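Omega transaminase (Pseudomonas sp., PDB 5LHA) catalyses the transfer of an amino group between an amine donor and a carbonyl acceptor, with pyridoxal phosphate and its pyridoxamine form as cofactor. Local coordinates at residues Phe100-Arg105 with Ala340-Leu345; Leu151-Gly156 with Pro232-Gly237; Gly355-Val360 with Pro434-Thr439. All coordinates share one frame; numbering follows the deposited sequence.

Overall arrangement
The three contacts show how side-chain chemistry follows place in a fold type I transaminase. Contact 2 lies deepest, its centre about 9 Å from that of the chain, and joins the turn after strand 149-153 to the loop after its parallel neighbour, strand 225-230, by two amide hydrogen bonds. Contacts 1 and 3, whose centres lie about 20 and 17 Å from the centre of the chain, are partly buried. Contact 1 pairs two helices through leucines and an arginine; contact 3 sets a helix against a turn, with one asparagine amide doing the polar work. Their helices 335-350 and 353-368 follow each other in the chain, yet the two contacts do not touch.

Contact 1. Residues Phe100-Arg105 with Ala340-Leu345; sequences FDLAER and AALAVL
With its CG anti to the backbone N (chi1 -175°), Leu102 sends both methyl branches across to helix 335-350, while Leu342, whose CG stands anti to its carbonyl carbon, reaches back between Asp101, Leu102 and Arg105. The two leucine side chains meet at a slant, Leu102 CD1 lying 3.9 Å from Leu342 CD2. Leu102 CD2 rests on Ala341 CB at 3.8 Å, and Leu345 crosses the Leu102 side chain at about a right angle, with CD1 4.0 Å from Leu102 CD1. The other branch of Leu342 lies against Asp101, CD1 to CB 3.8 Å.

Arg105 shows how a charged residue can serve an apolar seam. Its CG, anti to the backbone N, comes 3.9 Å from Leu345 CD1; the bend at chi2 (82°) turns the rest of the chain toward Leu345, the two side chains running in opposite senses. Leu345 CB sits over one face of the guanidinium, 3.4 Å from Arg105 NH2. Salt bridges from NH1 to Asp346 and NH2 to Glu349 answer the charge and probably fix the group's rotation.

The two helices, their segments at 38° and axes 10.1 Å apart, form a seam beside edge strand 115-121 of the large sheet, near a subunit interface. Phe120 of that strand and Leu302 pack on Leu102, helix 72-85 covers Ala343 and Val344, and Tyr14 OH of the second subunit is hydrogen-bonded to Asp101 OD1.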
loop_
_atom_site.group_PDB
_atom_site.type_symbol
_atom_site.label_atom_id
_atom_site.label_comp_id
_atom_site.label_asym_id
_atom_site.label_seq_id
_atom_site.Cartn_x
_atom_site.Cartn_y
_atom_site.Cartn_z
ATOM N N PHE A 100 11.216 5.521 -36.340
ATOM C CA PHE A 100 12.562 6.075 -36.411
ATOM C C PHE A 100 12.514 7.580 -36.614
ATOM O O PHE A 100 13.167 8.340 -35.894
ATOM C CB PHE A 100 13.334 5.438 -37.561
ATOM C CG PHE A 100 13.877 4.083 -37.265
ATOM C CD1 PHE A 100 13.163 2.955 -37.622
ATOM C CD2 PHE A 100 15.114 3.931 -36.664
ATOM C CE1 PHE A 100 13.661 1.700 -37.373
ATOM C CE2 PHE A 100 15.620 2.673 -36.408
ATOM C CZ PHE A 100 14.894 1.558 -36.764
ATOM N N ASP A 101 11.719 8.029 -37.592
ATOM C CA ASP A 101 11.726 9.432 -37.984
ATOM C C ASP A 101 11.373 10.336 -36.812
ATOM O O ASP A 101 12.081 11.310 -36.532
ATOM C CB ASP A 101 10.744 9.655 -39.138
ATOM C CG ASP A 101 11.086 8.843 -40.372
ATOM O OD1 ASP A 101 12.257 8.435 -40.525
ATOM O OD2 ASP A 101 10.179 8.619 -41.200
ATOM N N LEU A 102 10.277 10.021 -36.108
ATOM C CA LEU A 102 9.787 10.875 -35.028
ATOM C C LEU A 102 10.684 10.811 -33.791
ATOM O O LEU A 102 10.864 11.821 -33.099
ATOM C CB LEU A 102 8.348 10.485 -34.674
ATOM C CG LEU A 102 7.615 11.342 -33.647
ATOM C CD1 LEU A 102 7.586 12.793 -34.097
ATOM C CD2 LEU A 102 6.211 10.820 -33.406
ATOM N N ALA A 103 11.213 9.628 -33.463
ATOM C CA ALA A 103 12.140 9.519 -32.336
ATOM C C ALA A 103 13.395 10.354 -32.569
ATOM O O ALA A 103 13.847 11.086 -31.682
ATOM C CB ALA A 103 12.505 8.054 -32.092
ATOM N N GLU A 104 13.991 10.230 -33.756
ATOM C CA GLU A 104 15.101 11.098 -34.132
ATOM C C GLU A 104 14.687 12.563 -34.074
ATOM O O GLU A 104 15.440 13.411 -33.582
ATOM C CB GLU A 104 15.588 10.725 -35.532
ATOM C CG GLU A 104 16.724 11.580 -36.073
ATOM C CD GLU A 104 18.085 11.205 -35.494
ATOM O OE1 GLU A 104 18.199 10.144 -34.842
ATOM O OE2 GLU A 104 19.045 11.976 -35.700
ATOM N N ARG A 105 13.484 12.869 -34.569
ATOM C CA ARG A 105 12.990 14.243 -34.602
ATOM C C ARG A 105 12.814 14.805 -33.197
ATOM O O ARG A 105 13.221 15.935 -32.914
ATOM C CB ARG A 105 11.665 14.292 -35.372
ATOM C CG ARG A 105 11.010 15.659 -35.454
ATOM C CD ARG A 105 11.595 16.505 -36.563
ATOM N NE ARG A 105 10.989 17.834 -36.583
ATOM C CZ ARG A 105 9.986 18.195 -37.377
ATOM N NH1 ARG A 105 9.465 17.337 -38.243
ATOM N NH2 ARG A 105 9.513 19.430 -37.307
ATOM N N ALA A 340 1.321 11.758 -38.814
ATOM C CA ALA A 340 0.589 12.982 -38.513
ATOM C C ALA A 340 1.399 13.901 -37.605
ATOM O O ALA A 340 1.355 15.126 -37.761
ATOM C CB ALA A 340 -0.772 12.655 -37.891
ATOM N N ALA A 341 2.107 13.331 -36.624
ATOM C CA ALA A 341 2.938 14.131 -35.728
ATOM C C ALA A 341 3.982 14.932 -36.495
ATOM O O ALA A 341 4.186 16.126 -36.230
ATOM C CB ALA A 341 3.622 13.228 -34.699
ATOM N N LEU A 342 4.671 14.282 -37.439
ATOM C CA LEU A 342 5.717 14.964 -38.201
ATOM C C LEU A 342 5.164 16.170 -38.942
ATOM O O LEU A 342 5.796 17.235 -38.965
ATOM C CB LEU A 342 6.399 13.995 -39.166
ATOM C CG LEU A 342 7.208 12.905 -38.458
ATOM C CD1 LEU A 342 7.608 11.772 -39.400
ATOM C CD2 LEU A 342 8.424 13.520 -37.809
ATOM N N ALA A 343 3.978 16.028 -39.542
ATOM C CA ALA A 343 3.368 17.153 -40.239
ATOM C C ALA A 343 2.994 18.256 -39.262
ATOM O O ALA A 343 3.118 19.445 -39.577
ATOM C CB ALA A 343 2.137 16.689 -41.019
ATOM N N VAL A 344 2.548 17.877 -38.067
ATOM C CA VAL A 344 2.133 18.869 -37.082
ATOM C C VAL A 344 3.335 19.666 -36.587
ATOM O O VAL A 344 3.273 20.895 -36.475
ATOM C CB VAL A 344 1.369 18.181 -35.935
ATOM C CG1 VAL A 344 1.183 19.125 -34.754
ATOM C CG2 VAL A 344 0.018 17.700 -36.431
ATOM N N LEU A 345 4.452 18.992 -36.314
ATOM C CA LEU A 345 5.636 19.700 -35.829
ATOM C C LEU A 345 6.171 20.674 -36.866
ATOM O O LEU A 345 6.676 21.749 -36.519
ATOM C CB LEU A 345 6.730 18.705 -35.455
ATOM C CG LEU A 345 6.377 17.746 -34.327
ATOM C CD1 LEU A 345 7.521 16.785 -34.076
ATOM C CD2 LEU A 345 6.058 18.547 -33.091
#

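Contact 2. Residues Leu151-Gly156 with Pro232-Gly237; sequences LSLRNG and PVQGAG
Two amide side chains reciprocally bonding backbone carbonyls make this buried contact, in which Gln234 and Asn155 join the turn after strand 149-153 to the loop after strand 225-230. Gln234 is extended beyond CG and points its NE2 at Arg154 O, 2.9 Å away. The N-H...O angle is 157°, with the donor tilted 32° from the carbonyl plane. At the other end of the amide, Gln234 OE1 is bonded to Thr189 OG1. The NE2 nitrogen also lies 3.8 Å from Leu153 CB. In return Asn155 ND2 reaches Gly237 O at 3.1 Å, in the carbonyl plane and on a lone pair. Both loops leave the ends of adjacent parallel strands in the large sheet of the class III aminotransferase fold, on the side where such sheets hold their cofactor; Glu231 and Tyr157, which flank the two segments, line the PMP pocket. Leu153 to Gly156 form a type II turn, with Asn155 at its third position (phi 65°), and Asn155 O receives a CA-H...O contact from Gly237 CA at 3.3 Å. An alanine in place of Gln234 would probably leave Arg154 O without this donor and Thr189 without its amide partner, opening a gap between the turn and the loop.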
loop_
_atom_site.group_PDB
_atom_site.type_symbol
_atom_site.label_atom_id
_atom_site.label_comp_id
_atom_site.label_asym_id
_atom_site.label_seq_id
_atom_site.Cartn_x
_atom_site.Cartn_y
_atom_site.Cartn_z
ATOM N N LEU A 151 6.934 12.712 -5.572
ATOM C CA LEU A 151 6.409 13.991 -5.117
ATOM C C LEU A 151 5.632 14.670 -6.240
ATOM O O LEU A 151 5.996 14.566 -7.413
ATOM C CB LEU A 151 7.535 14.926 -4.654
ATOM C CG LEU A 151 8.497 14.443 -3.562
ATOM C CD1 LEU A 151 9.589 15.478 -3.261
ATOM C CD2 LEU A 151 7.765 14.068 -2.284
ATOM N N SER A 152 4.581 15.399 -5.870
ATOM C CA SER A 152 3.850 16.213 -6.834
ATOM C C SER A 152 3.233 17.384 -6.078
ATOM O O SER A 152 3.351 17.489 -4.850
ATOM C CB SER A 152 2.800 15.397 -7.615
ATOM O OG SER A 152 1.727 14.933 -6.802
ATOM N N LEU A 153 2.591 18.272 -6.832
ATOM C CA LEU A 153 2.104 19.549 -6.343
ATOM C C LEU A 153 0.587 19.542 -6.232
ATOM O O LEU A 153 -0.109 18.859 -6.989
ATOM C CB LEU A 153 2.533 20.688 -7.277
ATOM C CG LEU A 153 4.028 20.807 -7.600
ATOM C CD1 LEU A 153 4.290 21.971 -8.549
ATOM C CD2 LEU A 153 4.812 20.986 -6.319
ATOM N N ARG A 154 0.085 20.325 -5.283
ATOM C CA ARG A 154 -1.344 20.554 -5.186
ATOM C C ARG A 154 -1.861 21.140 -6.488
ATOM O O ARG A 154 -1.160 21.887 -7.177
ATOM C CB ARG A 154 -1.655 21.495 -4.029
ATOM C CG ARG A 154 -1.796 20.791 -2.698
ATOM C CD ARG A 154 -2.070 21.780 -1.580
ATOM N NE ARG A 154 -2.907 21.202 -0.537
ATOM C CZ ARG A 154 -2.440 20.569 0.531
ATOM N NH1 ARG A 154 -1.131 20.429 0.701
ATOM N NH2 ARG A 154 -3.288 20.077 1.429
ATOM N N ASN A 155 -3.098 20.768 -6.831
ATOM C CA ASN A 155 -3.765 21.202 -8.059
ATOM C C ASN A 155 -3.064 20.680 -9.308
ATOM O O ASN A 155 -3.420 21.062 -10.428
ATOM C CB ASN A 155 -3.916 22.727 -8.092
ATOM C CG ASN A 155 -5.015 23.217 -7.159
ATOM O OD1 ASN A 155 -4.965 23.008 -5.947
ATOM N ND2 ASN A 155 -6.021 23.869 -7.730
ATOM N N GLY A 156 -2.052 19.835 -9.133
ATOM C CA GLY A 156 -1.409 19.231 -10.280
ATOM C C GLY A 156 -2.303 18.161 -10.884
ATOM O O GLY A 156 -3.030 17.458 -10.185
ATOM N N PRO A 232 4.917 22.760 -15.854
ATOM C CA PRO A 232 5.511 24.104 -15.849
ATOM C C PRO A 232 4.478 25.211 -15.705
ATOM O O PRO A 232 4.761 26.224 -15.060
ATOM C CB PRO A 232 6.257 24.159 -17.187
ATOM C CG PRO A 232 6.557 22.728 -17.507
ATOM C CD PRO A 232 5.398 21.938 -16.975
ATOM N N VAL A 233 3.286 25.046 -16.273
ATOM C CA VAL A 233 2.110 25.830 -15.906
ATOM C C VAL A 233 0.999 24.831 -15.617
ATOM O O VAL A 233 0.661 24.009 -16.477
ATOM C CB VAL A 233 1.686 26.810 -17.015
ATOM C CG1 VAL A 233 0.475 27.629 -16.584
ATOM C CG2 VAL A 233 2.832 27.732 -17.388
ATOM N N GLN A 234 0.419 24.909 -14.425
ATOM C CA GLN A 234 -0.600 23.939 -14.049
ATOM C C GLN A 234 -1.881 24.263 -14.790
ATOM O O GLN A 234 -2.466 25.329 -14.590
ATOM C CB GLN A 234 -0.824 23.952 -12.543
ATOM C CG GLN A 234 0.376 23.487 -11.779
ATOM C CD GLN A 234 0.102 23.382 -10.307
ATOM O OE1 GLN A 234 -0.105 24.389 -9.640
ATOM N NE2 GLN A 234 0.095 22.162 -9.787
ATOM N N GLY A 235 -2.324 23.338 -15.628
ATOM C CA GLY A 235 -3.432 23.608 -16.511
ATOM C C GLY A 235 -4.785 23.379 -15.886
ATOM O O GLY A 235 -5.457 24.324 -15.462
ATOM N N ALA A 236 -5.195 22.109 -15.834
ATOM C CA ALA A 236 -6.533 21.769 -15.366
ATOM C C ALA A 236 -6.761 22.199 -13.928
ATOM O O ALA A 236 -7.917 22.364 -13.525
ATOM C CB ALA A 236 -6.780 20.265 -15.512
ATOM N N GLY A 237 -5.693 22.392 -13.153
ATOM C CA GLY A 237 -5.827 22.898 -11.798
ATOM C C GLY A 237 -6.183 24.369 -11.704
ATOM O O GLY A 237 -6.500 24.837 -10.604
#

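Contact 3. Residues Gly355-Val360 with Pro434-Thr439; sequences GNAAKV and PPLTLT
The carboxamide of Asn356 meets two carbonyls of the 434-439 turn in its own plane, Leu436 O and Leu438 O both being gripped by ND2. With CG anti to the backbone N (chi1 -169°), the group extends from helix 353-368 toward the turn. The bond to Leu438 O, 2.8 Å from Asn356 ND2, is nearly straight at 175°. That to Leu436 O is unusually short, 2.6 Å from Asn356 ND2, a length to be read with caution, and its donor stands 29° away from the carbonyl plane.

Apolar groups pack beside this pair of bonds. Val360 CG1 lies 3.9 Å from Leu438 CD2, the two side chains crossing at a slant, and Val360 CG2 approaches Leu438 O at 3.7 Å. One helical turn back, Ala357 CB touches Leu436 CD2 at 4.2 Å.

Pro435 to Leu438 form a type I beta turn, and Thr439 follows as N-cap of helix 440-457, its side chain bonded to Glu442 N. The segment leads from strand 429-432, in the sheet bounded by 37-43 and 378-384, into the last helix, whose Ala443 packs on Val360 and Leu438. Thr437 OG1 is turned to Asn45.

A single NH2 supplying both hydrogens to carbonyls two residues apart suggests that Asn356 helps to fix the turn against the helix, beside the turn's own Leu438 N to Pro435 O bond; turning the amide over would probably cost both.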
loop_
_atom_site.group_PDB
_atom_site.type_symbol
_atom_site.label_atom_id
_atom_site.label_comp_id
_atom_site.label_asym_id
_atom_site.label_seq_id
_atom_site.Cartn_x
_atom_site.Cartn_y
_atom_site.Cartn_z
ATOM N N GLY A 355 5.797 31.542 -30.730
ATOM C CA GLY A 355 5.876 32.993 -30.786
ATOM C C GLY A 355 4.517 33.662 -30.879
ATOM O O GLY A 355 4.294 34.717 -30.277
ATOM N N ASN A 356 3.601 33.086 -31.662
ATOM C CA ASN A 356 2.251 33.642 -31.739
ATOM C C ASN A 356 1.525 33.557 -30.403
ATOM O O ASN A 356 0.759 34.464 -30.050
ATOM C CB ASN A 356 1.432 32.941 -32.822
ATOM C CG ASN A 356 0.132 33.663 -33.099
ATOM O OD1 ASN A 356 0.142 34.806 -33.540
ATOM N ND2 ASN A 356 -0.991 33.018 -32.804
ATOM N N ALA A 357 1.731 32.458 -29.665
ATOM C CA ALA A 357 1.095 32.282 -28.362
ATOM C C ALA A 357 1.572 33.326 -27.364
ATOM O O ALA A 357 0.774 33.890 -26.606
ATOM C CB ALA A 357 1.372 30.878 -27.828
ATOM N N ALA A 358 2.881 33.572 -27.327
ATOM C CA ALA A 358 3.419 34.585 -26.426
ATOM C C ALA A 358 2.878 35.975 -26.747
ATOM O O ALA A 358 2.638 36.780 -25.841
ATOM C CB ALA A 358 4.945 34.576 -26.492
ATOM N N LYS A 359 2.682 36.276 -28.029
ATOM C CA LYS A 359 2.310 37.627 -28.443
ATOM C C LYS A 359 0.815 37.880 -28.275
ATOM O O LYS A 359 0.404 38.841 -27.615
ATOM C CB LYS A 359 2.732 37.859 -29.897
ATOM C CG LYS A 359 2.346 39.218 -30.466
ATOM C CD LYS A 359 2.617 39.294 -31.974
ATOM C CE LYS A 359 1.459 38.738 -32.802
ATOM N NZ LYS A 359 0.277 39.656 -32.822
ATOM N N VAL A 360 -0.014 37.025 -28.871
ATOM C CA VAL A 360 -1.454 37.247 -28.823
ATOM C C VAL A 360 -2.013 36.924 -27.443
ATOM O O VAL A 360 -2.972 37.564 -26.993
ATOM C CB VAL A 360 -2.146 36.424 -29.928
ATOM C CG1 VAL A 360 -3.661 36.609 -29.884
ATOM C CG2 VAL A 360 -1.590 36.813 -31.275
ATOM N N PRO A 434 -7.350 28.447 -26.697
ATOM C CA PRO A 434 -7.668 28.334 -28.120
ATOM C C PRO A 434 -6.488 27.800 -28.909
ATOM O O PRO A 434 -5.388 27.635 -28.356
ATOM C CB PRO A 434 -7.979 29.786 -28.505
ATOM C CG PRO A 434 -7.067 30.572 -27.627
ATOM C CD PRO A 434 -7.038 29.837 -26.316
ATOM N N PRO A 435 -6.673 27.521 -30.208
ATOM C CA PRO A 435 -5.528 27.130 -31.042
ATOM C C PRO A 435 -4.441 28.192 -31.007
ATOM O O PRO A 435 -4.703 29.378 -30.797
ATOM C CB PRO A 435 -6.135 26.983 -32.441
ATOM C CG PRO A 435 -7.582 26.628 -32.187
ATOM C CD PRO A 435 -7.958 27.374 -30.925
ATOM N N LEU A 436 -3.203 27.746 -31.195
ATOM C CA LEU A 436 -2.070 28.663 -31.140
ATOM C C LEU A 436 -1.978 29.553 -32.372
ATOM O O LEU A 436 -1.171 30.490 -32.382
ATOM C CB LEU A 436 -0.777 27.871 -30.950
ATOM C CG LEU A 436 -0.775 26.989 -29.692
ATOM C CD1 LEU A 436 0.619 26.464 -29.379
ATOM C CD2 LEU A 436 -1.368 27.696 -28.470
ATOM N N THR A 437 -2.785 29.288 -33.396
ATOM C CA THR A 437 -2.902 30.165 -34.550
ATOM C C THR A 437 -3.842 31.343 -34.312
ATOM O O THR A 437 -4.084 32.107 -35.252
ATOM C CB THR A 437 -3.354 29.366 -35.775
ATOM O OG1 THR A 437 -4.608 28.730 -35.500
ATOM C CG2 THR A 437 -2.306 28.317 -36.142
ATOM N N LEU A 438 -4.354 31.509 -33.089
ATOM C CA LEU A 438 -5.262 32.607 -32.773
ATOM C C LEU A 438 -4.689 33.945 -33.221
ATOM O O LEU A 438 -3.501 34.221 -33.053
ATOM C CB LEU A 438 -5.530 32.645 -31.272
ATOM C CG LEU A 438 -6.695 33.527 -30.835
ATOM C CD1 LEU A 438 -8.000 32.772 -30.983
ATOM C CD2 LEU A 438 -6.499 33.981 -29.405
ATOM N N THR A 439 -5.539 34.776 -33.810
ATOM C CA THR A 439 -5.131 36.088 -34.290
ATOM C C THR A 439 -5.550 37.178 -33.308
ATOM O O THR A 439 -6.290 36.938 -32.350
ATOM C CB THR A 439 -5.725 36.355 -35.675
ATOM O OG1 THR A 439 -7.152 36.434 -35.580
ATOM C CG2 THR A 439 -5.354 35.235 -36.628
#